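Local coordinates for protein benzoate transport porin BenP (Acinetobacter baumannii AB307-0294, PDB 5DL8) that forms an outer-membrane beta-barrel of the OprD family that probably acts as a porin, letting small solutes such as benzoate pass, at residues K195-L200 with G220-L225; F251-D256 with A292-D297. All blocks are in the same frame, centred on the assembly; numbering follows the deposited sequence.

How the contacts relate
Both contacts lie on the same side of the chain's centre, their own centres about 11 Å apart, and follow one another along the chain. Contact 1 is partly buried and largely polar: strand 213-222 and the loop after it meet the loop that leads from strand 193-196 into strand 200-210, through hydrogen bonds to backbone carbonyls. Contact 2 is buried and apolar, a loop packed on strand 243-255 by rings and a methyl group, with no hydrogen bond between its segments. The two touch through residues 224-225 and 255-256: Leu-225 O lies 3.0 Å from Asp-256 N, and Asp-256 OD2 accepts from Asp-224 N, each a probable hydrogen bond.

Contact 1: residues K195-L200 with G220-L225; sequences KESDGL and GNLEDL
Leu-225 lies alongside Ser-197 and Lys-195: its CD1 comes to 3.7 Å from Ser-197 CB, while its CD2 lies 3.7 Å from Lys-195 O and next to Lys-195 CD, the two side chains running antiparallel. Beyond that the extended Lys-195 passes roughly perpendicular to Asp-224 and ends on its backbone, NZ giving a hydrogen bond of 3.0 Å to a lone pair of Asp-224 O. The same ammonium also bonds Thr-259.

The Ser-197 hydroxyl is turned anti to its backbone N (chi1 174°) and serves both segments. It donates to Glu-223 O at 2.8 Å, again on a lone pair, and accepts from Gly-199 N at 3.0 Å, which makes an ST turn. Gly-199 takes phi/psi of 167°/164°, a conformation readily open only to glycine; its O takes the N-H of Glu-223 at 2.8 Å, almost in line with the C=O bond. CB and CG of Glu-223 lie close to that oxygen, and its OE2 makes a salt bridge to Arg-171 and accepts from Asn-201 ND2. Asp-198 OD2 and Asp-224 OD2 stand 4.6 Å apart, like charges probably eased by the salt bridge of Asp-198 OD1 to Lys-185.

Leu-200 and Leu-222 form an antiparallel non-hydrogen-bonded pair, with Leu-200 CB 3.9 Å from Leu-222 CD1 on their shared face. They pair at the open end of the beta-hairpin of strands 200-210 and 213-222 in the OprD-type barrel, where the 195-199 segment leading in is bonded to the 223-225 loop leading out.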
loop_
_atom_site.group_PDB
_atom_site.type_symbol
_atom_site.label_atom_id
_atom_site.label_comp_id
_atom_site.label_asym_id
_atom_site.label_seq_id
_atom_site.Cartn_x
_atom_site.Cartn_y
_atom_site.Cartn_z
ATOM N N LYS A 195 -16.046 -10.474 11.300
ATOM C CA LYS A 195 -15.280 -11.531 11.933
ATOM C C LYS A 195 -13.809 -11.192 11.953
ATOM O O LYS A 195 -13.268 -10.663 10.978
ATOM C CB LYS A 195 -15.456 -12.783 11.173
ATOM C CG LYS A 195 -15.390 -14.026 12.075
ATOM C CD LYS A 195 -14.838 -15.196 11.256
ATOM C CE LYS A 195 -14.986 -16.577 11.909
ATOM N NZ LYS A 195 -14.740 -17.614 10.787
ATOM N N GLU A 196 -13.151 -11.507 13.073
ATOM C CA GLU A 196 -11.706 -11.270 13.290
ATOM C C GLU A 196 -10.907 -12.517 13.068
ATOM O O GLU A 196 -11.431 -13.597 13.286
ATOM C CB GLU A 196 -11.460 -10.903 14.760
ATOM C CG GLU A 196 -12.226 -9.663 15.239
ATOM C CD GLU A 196 -11.889 -9.244 16.629
ATOM O OE1 GLU A 196 -12.391 -9.899 17.541
ATOM O OE2 GLU A 196 -11.131 -8.275 16.781
ATOM N N SER A 197 -9.638 -12.349 12.745
ATOM C CA SER A 197 -8.685 -13.425 12.639
ATOM C C SER A 197 -7.692 -13.414 13.780
ATOM O O SER A 197 -7.213 -12.332 14.189
ATOM C CB SER A 197 -7.897 -13.180 11.334
ATOM O OG SER A 197 -6.788 -14.096 11.116
ATOM N N ASP A 198 -7.300 -14.597 14.245
ATOM C CA ASP A 198 -6.132 -14.724 15.123
ATOM C C ASP A 198 -4.779 -14.440 14.461
ATOM O O ASP A 198 -3.795 -14.115 15.141
ATOM C CB ASP A 198 -6.117 -16.057 15.848
ATOM C CG ASP A 198 -7.261 -16.183 16.871
ATOM O OD1 ASP A 198 -7.858 -15.170 17.293
ATOM O OD2 ASP A 198 -7.572 -17.299 17.266
ATOM N N GLY A 199 -4.691 -14.479 13.157
ATOM C CA GLY A 199 -3.414 -14.107 12.555
ATOM C C GLY A 199 -3.253 -14.459 11.099
ATOM O O GLY A 199 -4.000 -15.285 10.570
ATOM N N LEU A 200 -2.240 -13.819 10.494
ATOM C CA LEU A 200 -1.817 -14.027 9.145
ATOM C C LEU A 200 -0.484 -14.753 9.188
ATOM O O LEU A 200 0.491 -14.204 9.690
ATOM C CB LEU A 200 -1.638 -12.650 8.456
ATOM C CG LEU A 200 -1.029 -12.680 7.099
ATOM C CD1 LEU A 200 -1.862 -13.522 6.139
ATOM C CD2 LEU A 200 -0.928 -11.284 6.504
ATOM N N GLY A 220 -0.484 -16.506 1.734
ATOM C CA GLY A 220 -0.960 -15.948 3.013
ATOM C C GLY A 220 -2.176 -16.685 3.577
ATOM O O GLY A 220 -3.195 -16.782 2.905
ATOM N N ASN A 221 -2.034 -17.164 4.806
ATOM C CA ASN A 221 -3.135 -17.888 5.492
ATOM C C ASN A 221 -3.663 -16.884 6.506
ATOM O O ASN A 221 -3.065 -16.648 7.571
ATOM C CB ASN A 221 -2.658 -19.255 6.099
ATOM C CG ASN A 221 -3.587 -19.806 7.164
ATOM O OD1 ASN A 221 -3.143 -20.134 8.203
ATOM N ND2 ASN A 221 -4.831 -19.861 6.929
ATOM N N LEU A 222 -4.761 -16.240 6.144
ATOM C CA LEU A 222 -5.366 -15.306 7.064
ATOM C C LEU A 222 -6.361 -16.082 7.947
ATOM O O LEU A 222 -7.400 -16.323 7.514
ATOM C CB LEU A 222 -5.968 -14.098 6.230
ATOM C CG LEU A 222 -6.473 -12.885 6.962
ATOM C CD1 LEU A 222 -5.511 -12.228 7.928
ATOM C CD2 LEU A 222 -6.986 -11.904 5.934
ATOM N N GLU A 223 -5.965 -16.547 9.111
ATOM C CA GLU A 223 -6.772 -17.561 9.826
ATOM C C GLU A 223 -8.243 -17.214 9.968
ATOM O O GLU A 223 -8.547 -16.080 10.370
ATOM C CB GLU A 223 -6.196 -17.878 11.185
ATOM C CG GLU A 223 -4.819 -18.532 11.169
ATOM C CD GLU A 223 -4.269 -18.797 12.560
ATOM O OE1 GLU A 223 -5.039 -18.744 13.545
ATOM O OE2 GLU A 223 -3.052 -19.016 12.695
ATOM N N ASP A 224 -9.149 -18.134 9.591
ATOM C CA ASP A 224 -10.669 -18.063 9.763
ATOM C C ASP A 224 -11.329 -17.094 8.792
ATOM O O ASP A 224 -12.530 -16.897 8.815
ATOM C CB ASP A 224 -11.122 -17.610 11.191
ATOM C CG ASP A 224 -10.172 -18.097 12.352
ATOM O OD1 ASP A 224 -10.229 -19.331 12.490
ATOM O OD2 ASP A 224 -9.414 -17.233 13.083
ATOM N N LEU A 225 -10.527 -16.409 7.958
ATOM C CA LEU A 225 -11.074 -15.537 6.901
ATOM C C LEU A 225 -10.859 -16.178 5.477
ATOM O O LEU A 225 -11.807 -16.681 4.865
ATOM C CB LEU A 225 -10.510 -14.097 7.047
ATOM C CG LEU A 225 -10.522 -13.511 8.480
ATOM C CD1 LEU A 225 -10.008 -12.060 8.535
ATOM C CD2 LEU A 225 -11.952 -13.518 8.961
#

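Contact 2: residues F251-D256 with A292-D297; sequences FNAKDD and AYPLPD
Tyr-293 OH, the polar side-chain end at the interface itself, has one hydrogen bond, with Lys-228 NZ of strand 226-238; across the contact it meets only carbon. The phenol belongs to a loop, between strands 278-288 and 319-328 of the OprD-type beta-barrel, that packs against strand 243-255. With CG anti to the backbone N (chi1 -164°), the tyrosine reaches out to the strand, and its tip settles against Phe-251: OH lies 3.3 Å from Phe-251 CB and 3.4 Å from Phe-251 CD2. The two side chains are roughly perpendicular. Their rings meet obliquely, centroids 5.7 Å apart and planes at 70°, and Phe-305 meets each of them edge-to-face, so three aromatic rings cluster beside the strand.

Two residues along, Ala-253 also points its CB toward the loop, where the methyl touches both Tyr-293 and Pro-294. Its CB is 3.8 Å from Tyr-293 CE1. The proline follows the tyrosine directly and brings its CD over the margin of one face of the Tyr-293 ring, 3.5 Å from the plane. That same CD, together with CG of the pyrrolidine, rests 3.7 Å from Ala-253 CB.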
loop_
_atom_site.group_PDB
_atom_site.type_symbol
_atom_site.label_atom_id
_atom_site.label_comp_id
_atom_site.label_asym_id
_atom_site.label_seq_id
_atom_site.Cartn_x
_atom_site.Cartn_y
_atom_site.Cartn_z
ATOM N N PHE A 251 -3.611 -13.564 -8.825
ATOM C CA PHE A 251 -4.102 -13.757 -7.443
ATOM C C PHE A 251 -5.221 -14.847 -7.377
ATOM O O PHE A 251 -6.184 -14.839 -8.190
ATOM C CB PHE A 251 -4.692 -12.443 -6.803
ATOM C CG PHE A 251 -3.721 -11.332 -6.551
ATOM C CD1 PHE A 251 -3.385 -10.470 -7.530
ATOM C CD2 PHE A 251 -3.249 -11.106 -5.318
ATOM C CE1 PHE A 251 -2.478 -9.435 -7.308
ATOM C CE2 PHE A 251 -2.375 -10.090 -5.036
ATOM C CZ PHE A 251 -1.974 -9.236 -6.019
ATOM N N ASN A 252 -5.185 -15.616 -6.308
ATOM C CA ASN A 252 -6.284 -16.555 -6.018
ATOM C C ASN A 252 -6.645 -16.398 -4.558
ATOM O O ASN A 252 -5.789 -16.607 -3.746
ATOM C CB ASN A 252 -5.813 -17.990 -6.221
ATOM C CG ASN A 252 -6.954 -19.058 -6.280
ATOM O OD1 ASN A 252 -7.567 -19.459 -5.255
ATOM N ND2 ASN A 252 -7.174 -19.575 -7.462
ATOM N N ALA A 253 -7.922 -16.126 -4.295
ATOM C CA ALA A 253 -8.522 -15.991 -2.913
ATOM C C ALA A 253 -9.736 -16.979 -2.669
ATOM O O ALA A 253 -10.729 -16.997 -3.376
ATOM C CB ALA A 253 -8.976 -14.559 -2.678
ATOM N N LYS A 254 -9.629 -17.706 -1.591
ATOM C CA LYS A 254 -10.601 -18.665 -1.218
ATOM C C LYS A 254 -10.839 -18.738 0.260
ATOM O O LYS A 254 -9.883 -18.767 1.033
ATOM C CB LYS A 254 -10.081 -20.037 -1.691
ATOM C CG LYS A 254 -11.159 -20.992 -1.955
ATOM C CD LYS A 254 -11.734 -20.717 -3.353
ATOM C CE LYS A 254 -12.954 -21.668 -3.621
ATOM N NZ LYS A 254 -14.248 -21.398 -2.831
ATOM N N ASP A 255 -12.086 -18.879 0.717
ATOM C CA ASP A 255 -12.248 -18.744 2.227
ATOM C C ASP A 255 -11.576 -19.871 3.073
ATOM O O ASP A 255 -11.492 -20.950 2.574
ATOM C CB ASP A 255 -13.692 -18.468 2.651
ATOM C CG ASP A 255 -14.504 -19.544 2.393
ATOM O OD1 ASP A 255 -14.008 -20.452 1.655
ATOM O OD2 ASP A 255 -15.574 -19.576 2.924
ATOM N N ASP A 256 -11.075 -19.552 4.303
ATOM C CA ASP A 256 -10.260 -20.472 5.168
ATOM C C ASP A 256 -11.228 -21.117 6.117
ATOM O O ASP A 256 -11.780 -20.431 7.036
ATOM C CB ASP A 256 -9.130 -19.828 6.006
ATOM C CG ASP A 256 -8.376 -20.863 6.926
ATOM O OD1 ASP A 256 -7.896 -21.904 6.458
ATOM O OD2 ASP A 256 -8.218 -20.636 8.145
ATOM N N ALA A 292 -16.639 -11.042 -5.534
ATOM C CA ALA A 292 -15.651 -9.948 -5.625
ATOM C C ALA A 292 -14.294 -10.395 -5.008
ATOM O O ALA A 292 -14.235 -11.303 -4.130
ATOM C CB ALA A 292 -16.188 -8.694 -4.859
ATOM N N TYR A 293 -13.206 -9.758 -5.469
ATOM C CA TYR A 293 -11.895 -9.968 -4.908
ATOM C C TYR A 293 -11.850 -9.313 -3.500
ATOM O O TYR A 293 -12.126 -8.183 -3.390
ATOM C CB TYR A 293 -10.742 -9.474 -5.810
ATOM C CG TYR A 293 -9.462 -10.079 -5.337
ATOM C CD1 TYR A 293 -9.104 -11.328 -5.774
ATOM C CD2 TYR A 293 -8.685 -9.491 -4.367
ATOM C CE1 TYR A 293 -7.993 -11.958 -5.301
ATOM C CE2 TYR A 293 -7.566 -10.136 -3.847
ATOM C CZ TYR A 293 -7.240 -11.373 -4.312
ATOM O OH TYR A 293 -6.165 -12.145 -3.865
ATOM N N PRO A 294 -11.561 -10.068 -2.422
ATOM C CA PRO A 294 -11.600 -9.519 -1.032
ATOM C C PRO A 294 -10.410 -8.697 -0.607
ATOM O O PRO A 294 -9.279 -8.991 -0.923
ATOM C CB PRO A 294 -11.601 -10.820 -0.189
ATOM C CG PRO A 294 -10.761 -11.750 -0.981
ATOM C CD PRO A 294 -11.020 -11.456 -2.430
ATOM N N LEU A 295 -10.660 -7.724 0.208
ATOM C CA LEU A 295 -9.656 -6.909 0.929
ATOM C C LEU A 295 -10.033 -6.989 2.424
ATOM O O LEU A 295 -11.183 -7.030 2.741
ATOM C CB LEU A 295 -9.779 -5.454 0.419
ATOM C CG LEU A 295 -9.122 -5.503 -0.942
ATOM C CD1 LEU A 295 -9.999 -5.215 -2.177
ATOM C CD2 LEU A 295 -7.686 -5.001 -0.940
ATOM N N PRO A 296 -9.048 -7.041 3.323
ATOM C CA PRO A 296 -9.272 -6.938 4.690
ATOM C C PRO A 296 -9.867 -5.564 5.101
ATOM O O PRO A 296 -9.761 -4.607 4.365
ATOM C CB PRO A 296 -7.925 -7.211 5.326
ATOM C CG PRO A 296 -6.885 -7.317 4.193
ATOM C CD PRO A 296 -7.606 -7.103 2.907
ATOM N N ASP A 297 -10.545 -5.535 6.261
ATOM C CA ASP A 297 -11.102 -4.285 6.831
ATOM C C ASP A 297 -9.926 -3.357 7.152
ATOM O O ASP A 297 -8.781 -3.778 7.190
ATOM C CB ASP A 297 -11.888 -4.502 8.146
ATOM C CG ASP A 297 -13.075 -5.405 8.030
ATOM O OD1 ASP A 297 -13.686 -5.440 7.001
ATOM O OD2 ASP A 297 -13.485 -6.059 9.017
#